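Local coordinates for predicted protein (Acinetobacter sp. RUH2624, PDB 4MEA) that hydrolyses epoxides as a secreted, Cif-type alpha/beta hydrolase and probably acts as a virulence factor, at residues Gly29-Ala34 with Leu226-Ser231; His50-Gly55 with Ser69-Trp74; Phe203-Ile208 with Glu221-Leu226. All coordinates share one frame; numbering follows the deposited sequence. Where two conformers were deposited one is given.

Contact 1 (Gly29-Ala34 with Leu226-Ser231)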
loop_
_atom_site.group_PDB
_atom_site.type_symbol
_atom_site.label_atom_id
_atom_site.label_comp_id
_atom_site.label_asym_id
_atom_site.label_seq_id
_atom_site.Cartn_x
_atom_site.Cartn_y
_atom_site.Cartn_z
ATOM N N GLY A 29 -10.223 17.545 -21.716
ATOM C CA GLY A 29 -10.348 16.402 -20.822
ATOM C C GLY A 29 -11.783 15.973 -20.564
ATOM O O GLY A 29 -12.541 15.730 -21.509
ATOM N N GLN A 30 -12.163 15.875 -19.290
ATOM C CA GLN A 30 -13.503 15.395 -18.941
ATOM C C GLN A 30 -14.606 16.338 -19.420
ATOM O O GLN A 30 -15.780 15.957 -19.474
ATOM C CB GLN A 30 -13.646 15.146 -17.431
ATOM C CG GLN A 30 -13.520 16.394 -16.547
ATOM C CD GLN A 30 -13.896 16.123 -15.103
ATOM O OE1 GLN A 30 -14.705 15.239 -14.814
ATOM N NE2 GLN A 30 -13.309 16.885 -14.185
ATOM N N TYR A 31 -14.228 17.563 -19.771
ATOM C CA TYR A 31 -15.210 18.568 -20.178
ATOM C C TYR A 31 -15.356 18.623 -21.694
ATOM O O TYR A 31 -16.180 19.371 -22.212
ATOM C CB TYR A 31 -14.811 19.954 -19.659
ATOM C CG TYR A 31 -14.445 19.986 -18.191
ATOM C CD1 TYR A 31 -15.431 19.981 -17.212
ATOM C CD2 TYR A 31 -13.110 20.036 -17.787
ATOM C CE1 TYR A 31 -15.099 20.009 -15.861
ATOM C CE2 TYR A 31 -12.766 20.074 -16.442
ATOM C CZ TYR A 31 -13.770 20.055 -15.481
ATOM O OH TYR A 31 -13.444 20.085 -14.145
ATOM N N ALA A 32 -14.540 17.845 -22.401
ATOM C CA ALA A 32 -14.568 17.844 -23.862
ATOM C C ALA A 32 -15.359 16.658 -24.397
ATOM O O ALA A 32 -15.027 15.508 -24.123
ATOM C CB ALA A 32 -13.152 17.838 -24.433
ATOM N N TYR A 33 -16.416 16.941 -25.150
ATOM C CA TYR A 33 -17.283 15.917 -25.735
ATOM C C TYR A 33 -17.307 16.080 -27.262
ATOM O O TYR A 33 -17.565 17.181 -27.735
ATOM C CB TYR A 33 -18.707 16.079 -25.175
ATOM C CG TYR A 33 -18.747 16.545 -23.727
ATOM C CD1 TYR A 33 -18.493 15.658 -22.686
ATOM C CD2 TYR A 33 -19.030 17.869 -23.403
ATOM C CE1 TYR A 33 -18.514 16.072 -21.359
ATOM C CE2 TYR A 33 -19.056 18.293 -22.073
ATOM C CZ TYR A 33 -18.796 17.384 -21.060
ATOM O OH TYR A 33 -18.807 17.778 -19.742
ATOM N N ALA A 34 -17.075 15.009 -28.017
ATOM C CA ALA A 34 -17.047 15.113 -29.475
ATOM C C ALA A 34 -18.434 15.344 -30.078
ATOM O O ALA A 34 -19.455 15.053 -29.447
ATOM C CB ALA A 34 -16.391 13.880 -30.085
ATOM N N LEU A 226 -6.270 13.724 -17.479
ATOM C CA LEU A 226 -6.719 12.588 -16.675
ATOM C C LEU A 226 -6.714 12.883 -15.174
ATOM O O LEU A 226 -7.518 12.333 -14.420
ATOM C CB LEU A 226 -5.853 11.354 -16.954
ATOM C CG LEU A 226 -6.011 10.824 -18.379
ATOM C CD1 LEU A 226 -5.025 9.702 -18.663
ATOM C CD2 LEU A 226 -7.448 10.357 -18.573
ATOM N N ILE A 227 -5.812 13.755 -14.743
ATOM C CA ILE A 227 -5.616 13.991 -13.315
ATOM C C ILE A 227 -6.457 15.146 -12.771
ATOM O O ILE A 227 -6.876 15.125 -11.611
ATOM C CB ILE A 227 -4.121 14.173 -12.987
ATOM C CG1 ILE A 227 -3.371 12.886 -13.354
ATOM C CG2 ILE A 227 -3.938 14.518 -11.515
ATOM C CD1 ILE A 227 -1.839 12.997 -13.336
ATOM N N GLU A 228 -6.730 16.139 -13.616
ATOM C CA GLU A 228 -7.565 17.265 -13.206
ATOM C C GLU A 228 -8.846 16.829 -12.492
ATOM O O GLU A 228 -9.254 17.475 -11.517
ATOM C CB GLU A 228 -7.881 18.192 -14.394
ATOM C CG GLU A 228 -8.742 19.411 -14.035
ATOM C CD GLU A 228 -10.236 19.163 -14.180
ATOM O OE1 GLU A 228 -10.627 18.128 -14.768
ATOM O OE2 GLU A 228 -11.026 20.015 -13.709
ATOM N N PRO A 229 -9.486 15.735 -12.955
ATOM C CA PRO A 229 -10.735 15.324 -12.294
ATOM C C PRO A 229 -10.521 14.769 -10.886
ATOM O O PRO A 229 -11.488 14.616 -10.133
ATOM C CB PRO A 229 -11.281 14.227 -13.220
ATOM C CG PRO A 229 -10.650 14.502 -14.550
ATOM C CD PRO A 229 -9.262 14.982 -14.202
ATOM N N TYR A 230 -9.266 14.494 -10.537
ATOM C CA TYR A 230 -8.916 13.908 -9.236
ATOM C C TYR A 230 -7.974 14.835 -8.462
ATOM O O TYR A 230 -7.124 14.379 -7.696
ATOM C CB TYR A 230 -8.241 12.539 -9.437
ATOM C CG TYR A 230 -9.195 11.470 -9.905
ATOM C CD1 TYR A 230 -9.871 10.662 -8.989
ATOM C CD2 TYR A 230 -9.440 11.275 -11.265
ATOM C CE1 TYR A 230 -10.767 9.688 -9.412
ATOM C CE2 TYR A 230 -10.333 10.304 -11.699
ATOM C CZ TYR A 230 -10.990 9.516 -10.776
ATOM O OH TYR A 230 -11.873 8.552 -11.207
ATOM N N SER A 231 -8.126 16.141 -8.663
ATOM C CA SER A 231 -7.136 17.086 -8.169
ATOM C C SER A 231 -7.559 17.824 -6.902
ATOM O O SER A 231 -6.830 18.698 -6.435
ATOM C CB SER A 231 -6.761 18.088 -9.262
ATOM O OG SER A 231 -7.894 18.853 -9.671
HETATM O O HOH W 1 -10.296 16.615 -17.194
HETATM O O HOH W 2 -13.729 16.197 -11.259
#
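Q30 and P229 bring the two backbones closest, with 7.2 Å between their CA atoms, where a short 3-10 turn at Q30 and Y31 faces another at E228-P229, on the chain of helix 220-227. The side chain of E228 is the centre of the contact. Its chain leaves the backbone extended and then bends at chi2 (-91°), which turns the carboxylate across the ends of Q30 and Y31. On the syn side of OE1, Q30 NE2 donates a hydrogen bond of 3.0 Å to E228 OE1, with an N-H...O angle of 147° and a donor tilted somewhat out of the carboxylate plane. The amide and carboxylate planes stand 68° apart. The other oxygen, E228 OE2, lies at the edge of the Y31 ring and accepts from Y31 OH at 2.5 Å, a very short separation. Glutamine suits its place twice over, since its methylene groups serve as well as its amide: Q30 CG lies 3.6 Å above the centre of the Y31 ring, while Q30 NE2 passes P229 CB at 3.5 Å, the glutamine side chain and the proline ring lying alongside and running opposite ways. Proline offers there a compact apolar surface. Two waters complete the junction. One accepts from Q30 N and donates to E228 OE1, at 2.9 Å in each case; the other accepts from Q30 NE2 and donates to P229 O, at 3.0 Å from both. F20 of helix 13-25 packs on E228 as well. Three donors, an amide, a phenol and a water, thus grip one buried carboxylate, an arrangement that would be expected to favour its anionic form, and the N-terminal loop is joined to the segment around E228 chiefly through polar bonds, with P229 adding apolar contact.

Contact 2 (His50-Gly55 with Ser69-Trp74)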
loop_
_atom_site.group_PDB
_atom_site.type_symbol
_atom_site.label_atom_id
_atom_site.label_comp_id
_atom_site.label_asym_id
_atom_site.label_seq_id
_atom_site.Cartn_x
_atom_site.Cartn_y
_atom_site.Cartn_z
ATOM N N HIS A 50 -23.415 12.956 -13.500
ATOM C CA HIS A 50 -23.096 13.459 -14.830
ATOM C C HIS A 50 -22.978 12.279 -15.792
ATOM O O HIS A 50 -22.451 11.221 -15.440
ATOM C CB HIS A 50 -21.795 14.269 -14.811
ATOM C CG HIS A 50 -21.283 14.633 -16.173
ATOM N ND1 HIS A 50 -20.112 14.120 -16.690
ATOM C CD2 HIS A 50 -21.781 15.464 -17.121
ATOM C CE1 HIS A 50 -19.910 14.619 -17.897
ATOM N NE2 HIS A 50 -20.911 15.435 -18.184
ATOM N N TYR A 51 -23.481 12.450 -17.005
ATOM C CA TYR A 51 -23.271 11.438 -18.023
ATOM C C TYR A 51 -23.165 12.089 -19.386
ATOM O O TYR A 51 -23.496 13.265 -19.554
ATOM C CB TYR A 51 -24.388 10.392 -17.999
ATOM C CG TYR A 51 -25.771 10.902 -18.384
ATOM C CD1 TYR A 51 -26.277 10.695 -19.666
ATOM C CD2 TYR A 51 -26.573 11.565 -17.463
ATOM C CE1 TYR A 51 -27.549 11.149 -20.027
ATOM C CE2 TYR A 51 -27.846 12.032 -17.814
ATOM C CZ TYR A 51 -28.324 11.809 -19.095
ATOM O OH TYR A 51 -29.574 12.257 -19.452
ATOM N N VAL A 52 -22.702 11.307 -20.347
ATOM C CA VAL A 52 -22.577 11.728 -21.727
ATOM C C VAL A 52 -23.241 10.654 -22.570
ATOM O O VAL A 52 -23.051 9.462 -22.327
ATOM C CB VAL A 52 -21.085 11.870 -22.119
ATOM C CG1 VAL A 52 -20.931 12.145 -23.608
ATOM C CG2 VAL A 52 -20.431 12.964 -21.283
ATOM N N GLU A 53 -24.040 11.067 -23.548
ATOM C CA GLU A 53 -24.726 10.103 -24.394
ATOM C C GLU A 53 -24.671 10.496 -25.864
ATOM O O GLU A 53 -24.438 11.653 -26.209
ATOM C CB GLU A 53 -26.183 9.927 -23.950
ATOM C CG GLU A 53 -27.054 11.130 -24.242
ATOM C CD GLU A 53 -28.469 10.984 -23.704
ATOM O OE1 GLU A 53 -29.166 12.014 -23.614
ATOM O OE2 GLU A 53 -28.884 9.852 -23.373
ATOM N N GLY A 54 -24.880 9.511 -26.727
ATOM C CA GLY A 54 -24.868 9.742 -28.154
ATOM C C GLY A 54 -25.716 8.678 -28.807
ATOM O O GLY A 54 -26.078 7.691 -28.164
ATOM N N GLY A 55 -26.041 8.881 -30.078
ATOM C CA GLY A 55 -26.897 7.959 -30.797
ATOM C C GLY A 55 -28.354 8.030 -30.373
ATOM O O GLY A 55 -28.764 8.927 -29.636
ATOM N N SER A 69 -10.102 7.502 -14.004
ATOM C CA SER A 69 -10.852 7.792 -15.221
ATOM C C SER A 69 -12.142 8.564 -14.931
ATOM O O SER A 69 -12.485 8.811 -13.779
ATOM C CB SER A 69 -11.206 6.490 -15.951
ATOM O OG SER A 69 -10.056 5.690 -16.196
ATOM N N THR A 70 -12.836 8.950 -15.999
ATOM C CA THR A 70 -14.208 9.443 -15.924
ATOM C C THR A 70 -14.919 8.853 -17.137
ATOM O O THR A 70 -14.359 7.989 -17.807
ATOM C CB THR A 70 -14.289 10.992 -15.977
ATOM O OG1 THR A 70 -13.826 11.453 -17.250
ATOM C CG2 THR A 70 -13.452 11.620 -14.874
ATOM N N TRP A 71 -16.139 9.311 -17.421
ATOM C CA TRP A 71 -16.851 8.923 -18.640
ATOM C C TRP A 71 -15.905 9.003 -19.848
ATOM O O TRP A 71 -15.994 8.201 -20.778
ATOM C CB TRP A 71 -18.052 9.869 -18.882
ATOM C CG TRP A 71 -17.583 11.165 -19.437
ATOM C CD1 TRP A 71 -17.200 12.266 -18.733
ATOM C CD2 TRP A 71 -17.374 11.477 -20.821
ATOM N NE1 TRP A 71 -16.770 13.250 -19.595
ATOM C CE2 TRP A 71 -16.864 12.787 -20.881
ATOM C CE3 TRP A 71 -17.559 10.770 -22.014
ATOM C CZ2 TRP A 71 -16.543 13.409 -22.088
ATOM C CZ3 TRP A 71 -17.245 11.395 -23.214
ATOM C CH2 TRP A 71 -16.740 12.692 -23.240
ATOM N N LYS A 72 -15.015 9.994 -19.827
ATOM C CA LYS A 72 -14.114 10.305 -20.944
ATOM C C LYS A 72 -13.341 9.101 -21.483
ATOM O O LYS A 72 -13.001 9.064 -22.666
ATOM C CB LYS A 72 -13.136 11.419 -20.534
ATOM C CG LYS A 72 -12.147 11.875 -21.615
ATOM C CD LYS A 72 -12.852 12.668 -22.717
ATOM C CE LYS A 72 -11.846 13.354 -23.627
ATOM N NZ LYS A 72 -12.545 14.190 -24.639
ATOM N N MET A 73 -13.076 8.109 -20.633
ATOM C CA MET A 73 -12.269 6.971 -21.064
ATOM C C MET A 73 -12.977 6.206 -22.172
ATOM O O MET A 73 -12.344 5.509 -22.955
ATOM C CB MET A 73 -11.939 6.030 -19.895
ATOM C CG MET A 73 -13.135 5.242 -19.325
ATOM S SD MET A 73 -12.572 3.792 -18.375
ATOM C CE MET A 73 -12.155 2.635 -19.684
ATOM N N TRP A 74 -14.294 6.357 -22.247
ATOM C CA TRP A 74 -15.083 5.595 -23.208
ATOM C C TRP A 74 -15.290 6.296 -24.560
ATOM O O TRP A 74 -15.748 5.675 -25.514
ATOM C CB TRP A 74 -16.439 5.244 -22.599
ATOM C CG TRP A 74 -16.350 4.467 -21.308
ATOM C CD1 TRP A 74 -16.688 4.911 -20.057
ATOM C CD2 TRP A 74 -15.908 3.114 -21.148
ATOM N NE1 TRP A 74 -16.476 3.913 -19.126
ATOM C CE2 TRP A 74 -16.003 2.799 -19.772
ATOM C CE3 TRP A 74 -15.444 2.134 -22.031
ATOM C CZ2 TRP A 74 -15.645 1.545 -19.262
ATOM C CZ3 TRP A 74 -15.096 0.887 -21.522
ATOM C CH2 TRP A 74 -15.196 0.606 -20.152
#
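The loop after strand 61-64, which leads into helix 75-81 of the alpha/beta hydrolase fold, lays the indole of W71 against V52 and H50 of strand 47-54. W71 opens the 3-10 turn 71-74, and T70 prepares it with an ST turn, its OG1 accepting from K72 N at 3.2 Å. V52 presses a methyl onto the indole: CG2 stands 3.6 Å from the centroid of the six-membered ring of W71, 17° off the ring normal, a CH-pi contact. The closest approach is V52 CG2 to W71 CD2 at 3.4 Å. With CG1 anti to the backbone N (chi1 173°), the valine sends its other methyl toward the rim, where CG1 lies 3.8 Å from W71 CZ3. A beta-branched residue suits this strand position because both methyls meet the flat ring. K72 CB backs the opposite face. In an offset edge-to-face pair, the edge of H50 is turned toward the face of the five-membered ring of W71, the planes at 77° and the centroids 5.2 Å apart; H50 CE1 comes 3.7 Å from W71 CD1. Both imidazole nitrogens are engaged beyond the contact, ND1 with D91 and NE2 with S39, and these bonds fix the ring's rotation. D91 also accepts from W71 N through its other carboxylate oxygen, so one acid positions both partners, while W71 NE1 is bonded to Q30 O. Strand 47-54 lies between strands 37-44 and 87-90 of the main sheet, and A89 of the latter also touches W71.

Contact 3 (Phe203-Ile208 with Glu221-Leu226)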
loop_
_atom_site.group_PDB
_atom_site.type_symbol
_atom_site.label_atom_id
_atom_site.label_comp_id
_atom_site.label_asym_id
_atom_site.label_seq_id
_atom_site.Cartn_x
_atom_site.Cartn_y
_atom_site.Cartn_z
ATOM N N PHE A 203 1.535 11.903 -7.835
ATOM C CA PHE A 203 1.021 10.559 -7.568
ATOM C C PHE A 203 0.444 9.873 -8.804
ATOM O O PHE A 203 0.815 8.741 -9.119
ATOM C CB PHE A 203 -0.034 10.531 -6.450
ATOM C CG PHE A 203 -0.561 9.134 -6.173
ATOM C CD1 PHE A 203 0.123 8.283 -5.317
ATOM C CD2 PHE A 203 -1.702 8.658 -6.815
ATOM C CE1 PHE A 203 -0.327 6.996 -5.081
ATOM C CE2 PHE A 203 -2.166 7.369 -6.576
ATOM C CZ PHE A 203 -1.476 6.536 -5.707
ATOM N N PHE A 204 -0.486 10.539 -9.483
ATOM C CA PHE A 204 -1.160 9.925 -10.624
ATOM C C PHE A 204 -0.275 9.725 -11.855
ATOM O O PHE A 204 -0.437 8.736 -12.578
ATOM C CB PHE A 204 -2.426 10.702 -10.993
ATOM C CG PHE A 204 -3.593 10.437 -10.070
ATOM C CD1 PHE A 204 -4.351 9.278 -10.201
ATOM C CD2 PHE A 204 -3.930 11.343 -9.080
ATOM C CE1 PHE A 204 -5.433 9.023 -9.349
ATOM C CE2 PHE A 204 -5.013 11.101 -8.229
ATOM C CZ PHE A 204 -5.765 9.944 -8.368
ATOM N N SER A 205 0.642 10.653 -12.123
ATOM C CA SER A 205 1.571 10.449 -13.235
ATOM C C SER A 205 2.290 9.110 -13.064
ATOM O O SER A 205 2.389 8.316 -14.007
ATOM C CB SER A 205 2.585 11.592 -13.350
ATOM O OG SER A 205 1.984 12.761 -13.893
ATOM N N TYR A 206 2.787 8.862 -11.858
ATOM C CA TYR A 206 3.510 7.623 -11.582
ATOM C C TYR A 206 2.553 6.423 -11.568
ATOM O O TYR A 206 2.800 5.405 -12.218
ATOM C CB TYR A 206 4.296 7.722 -10.262
ATOM C CG TYR A 206 5.207 6.537 -10.056
ATOM C CD1 TYR A 206 6.479 6.513 -10.617
ATOM C CD2 TYR A 206 4.779 5.428 -9.333
ATOM C CE1 TYR A 206 7.306 5.419 -10.454
ATOM C CE2 TYR A 206 5.594 4.335 -9.163
ATOM C CZ TYR A 206 6.856 4.334 -9.728
ATOM O OH TYR A 206 7.668 3.234 -9.553
ATOM N N PHE A 207 1.448 6.555 -10.841
ATOM C CA PHE A 207 0.438 5.500 -10.759
ATOM C C PHE A 207 -0.095 5.085 -12.143
ATOM O O PHE A 207 -0.105 3.898 -12.487
ATOM C CB PHE A 207 -0.724 5.976 -9.874
ATOM C CG PHE A 207 -1.790 4.938 -9.643
ATOM C CD1 PHE A 207 -1.757 4.127 -8.518
ATOM C CD2 PHE A 207 -2.845 4.798 -10.536
ATOM C CE1 PHE A 207 -2.751 3.174 -8.298
ATOM C CE2 PHE A 207 -3.845 3.859 -10.330
ATOM C CZ PHE A 207 -3.800 3.040 -9.208
ATOM N N ILE A 208 -0.540 6.062 -12.932
ATOM C CA ILE A 208 -1.080 5.779 -14.272
ATOM C C ILE A 208 -0.033 5.136 -15.205
ATOM O O ILE A 208 -0.313 4.131 -15.864
ATOM C CB ILE A 208 -1.681 7.055 -14.927
ATOM C CG1 ILE A 208 -2.972 7.468 -14.215
ATOM C CG2 ILE A 208 -1.936 6.843 -16.415
ATOM C CD1 ILE A 208 -3.436 8.875 -14.588
ATOM N N GLU A 221 0.439 16.465 -21.064
ATOM C CA GLU A 221 -0.868 17.096 -21.297
ATOM C C GLU A 221 -2.015 16.110 -21.155
ATOM O O GLU A 221 -3.064 16.452 -20.603
ATOM C CB GLU A 221 -0.937 17.781 -22.668
ATOM C CG GLU A 221 -2.366 17.998 -23.192
ATOM C CD GLU A 221 -3.180 18.977 -22.350
ATOM O OE1 GLU A 221 -2.578 19.735 -21.557
ATOM O OE2 GLU A 221 -4.427 18.991 -22.482
ATOM N N LEU A 222 -1.834 14.893 -21.666
ATOM C CA LEU A 222 -2.842 13.853 -21.451
ATOM C C LEU A 222 -2.972 13.555 -19.952
ATOM O O LEU A 222 -4.077 13.420 -19.426
ATOM C CB LEU A 222 -2.517 12.576 -22.232
ATOM C CG LEU A 222 -3.495 11.421 -21.963
ATOM C CD1 LEU A 222 -4.925 11.772 -22.376
ATOM C CD2 LEU A 222 -3.047 10.151 -22.671
ATOM N N LEU A 223 -1.840 13.462 -19.259
ATOM C CA LEU A 223 -1.883 13.217 -17.825
ATOM C C LEU A 223 -2.623 14.338 -17.094
ATOM O O LEU A 223 -3.456 14.070 -16.226
ATOM C CB LEU A 223 -0.476 12.979 -17.254
ATOM C CG LEU A 223 0.151 11.622 -17.623
ATOM C CD1 LEU A 223 1.645 11.570 -17.271
ATOM C CD2 LEU A 223 -0.597 10.447 -16.971
ATOM N N ALA A 224 -2.338 15.591 -17.447
ATOM C CA ALA A 224 -3.040 16.718 -16.838
ATOM C C ALA A 224 -4.562 16.596 -17.012
ATOM O O ALA A 224 -5.331 16.884 -16.087
ATOM C CB ALA A 224 -2.531 18.053 -17.410
ATOM N N GLU A 225 -4.987 16.146 -18.188
ATOM C CA GLU A 225 -6.417 15.942 -18.471
ATOM C C GLU A 225 -7.030 14.803 -17.656
ATOM O O GLU A 225 -8.175 14.903 -17.206
ATOM C CB GLU A 225 -6.634 15.675 -19.960
ATOM C CG GLU A 225 -6.283 16.848 -20.831
ATOM C CD GLU A 225 -6.523 16.566 -22.297
ATOM O OE1 GLU A 225 -7.096 15.501 -22.612
ATOM O OE2 GLU A 225 -6.142 17.414 -23.126
ATOM N N LEU A 226 -6.270 13.724 -17.479
ATOM C CA LEU A 226 -6.719 12.588 -16.675
ATOM C C LEU A 226 -6.714 12.883 -15.174
ATOM O O LEU A 226 -7.518 12.333 -14.420
ATOM C CB LEU A 226 -5.853 11.354 -16.954
ATOM C CG LEU A 226 -6.011 10.824 -18.379
ATOM C CD1 LEU A 226 -5.025 9.702 -18.663
ATOM C CD2 LEU A 226 -7.448 10.357 -18.573
#
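L223 spreads its two methyls over a pair of residues one turn of helix apart, CD1 meeting S205 and CD2 meeting I208. The torsion that sets CG of L223 anti to its carbonyl carbon (chi1 -73°) directs this fork at helix 200-211. On one side the approach is of a methyl to a hydroxyl: L223 CD1 lies 3.6 Å from S205 OG and 4.0 Å from S205 CB. On the other, I208 and L223 lie alongside, pointing contrary ways, the branch methyl I208 CG2 being 3.9 Å from L223 CD2. The longer arm of the isoleucine reaches farther along helix 220-227, its CD1 touching both L223 CD2 at 4.0 Å and L226 CB at 4.2 Å; against L226 the side chain runs at a slant. Isoleucine fits because CG2 and CD1 both reach L223 CD2 and CD1 goes on to L226 CB, one helical turn later, while the small serine suits the point where the backbones are nearest, S205 and L223 having CA atoms 6.4 Å apart. The hydroxyl of S205 is turned back on its own helix, where it makes a weak hydrogen bond to N201 O. Both helices belong to the helical insertion between strands 151-157 and 267-272 of the main sheet, consistent with the cap domain of alpha/beta hydrolase epoxide hydrolases. They cross steeply, at 108° between their directions, with the axes of the short segments 10.1 Å apart, so the interface is a compact patch of few residues rather than a long seam. Beyond it, I227 continues the packing of helix 220-227 onto S205 and F204, and F218 joins I208 from the intervening loop. Another side of helix 200-211 faces the dimer partner, where the ring of Y206 meets F188 of the second subunit edge-to-face.

In the fold
Helix 220-227 ties contacts 1 and 3 together: they share L226, and their centres are about 11 Å apart. Contact 2 lies about 11 Å from contact 1 but about 19 Å from contact 3, which it does not touch, so contact 1 is the middle of the group. It also spans the longest separation in sequence, reaching from the loop before strand 37-44 to the helices of the probable cap; contacts 2 and then 3 close within that span. A32 O with K72 NZ and Y230 OH with S69 O probably bond contacts 1 and 2 directly. The strand 47-54 region of the sheet, the loop after helix 13-25 and the cap are thus joined side by side in space.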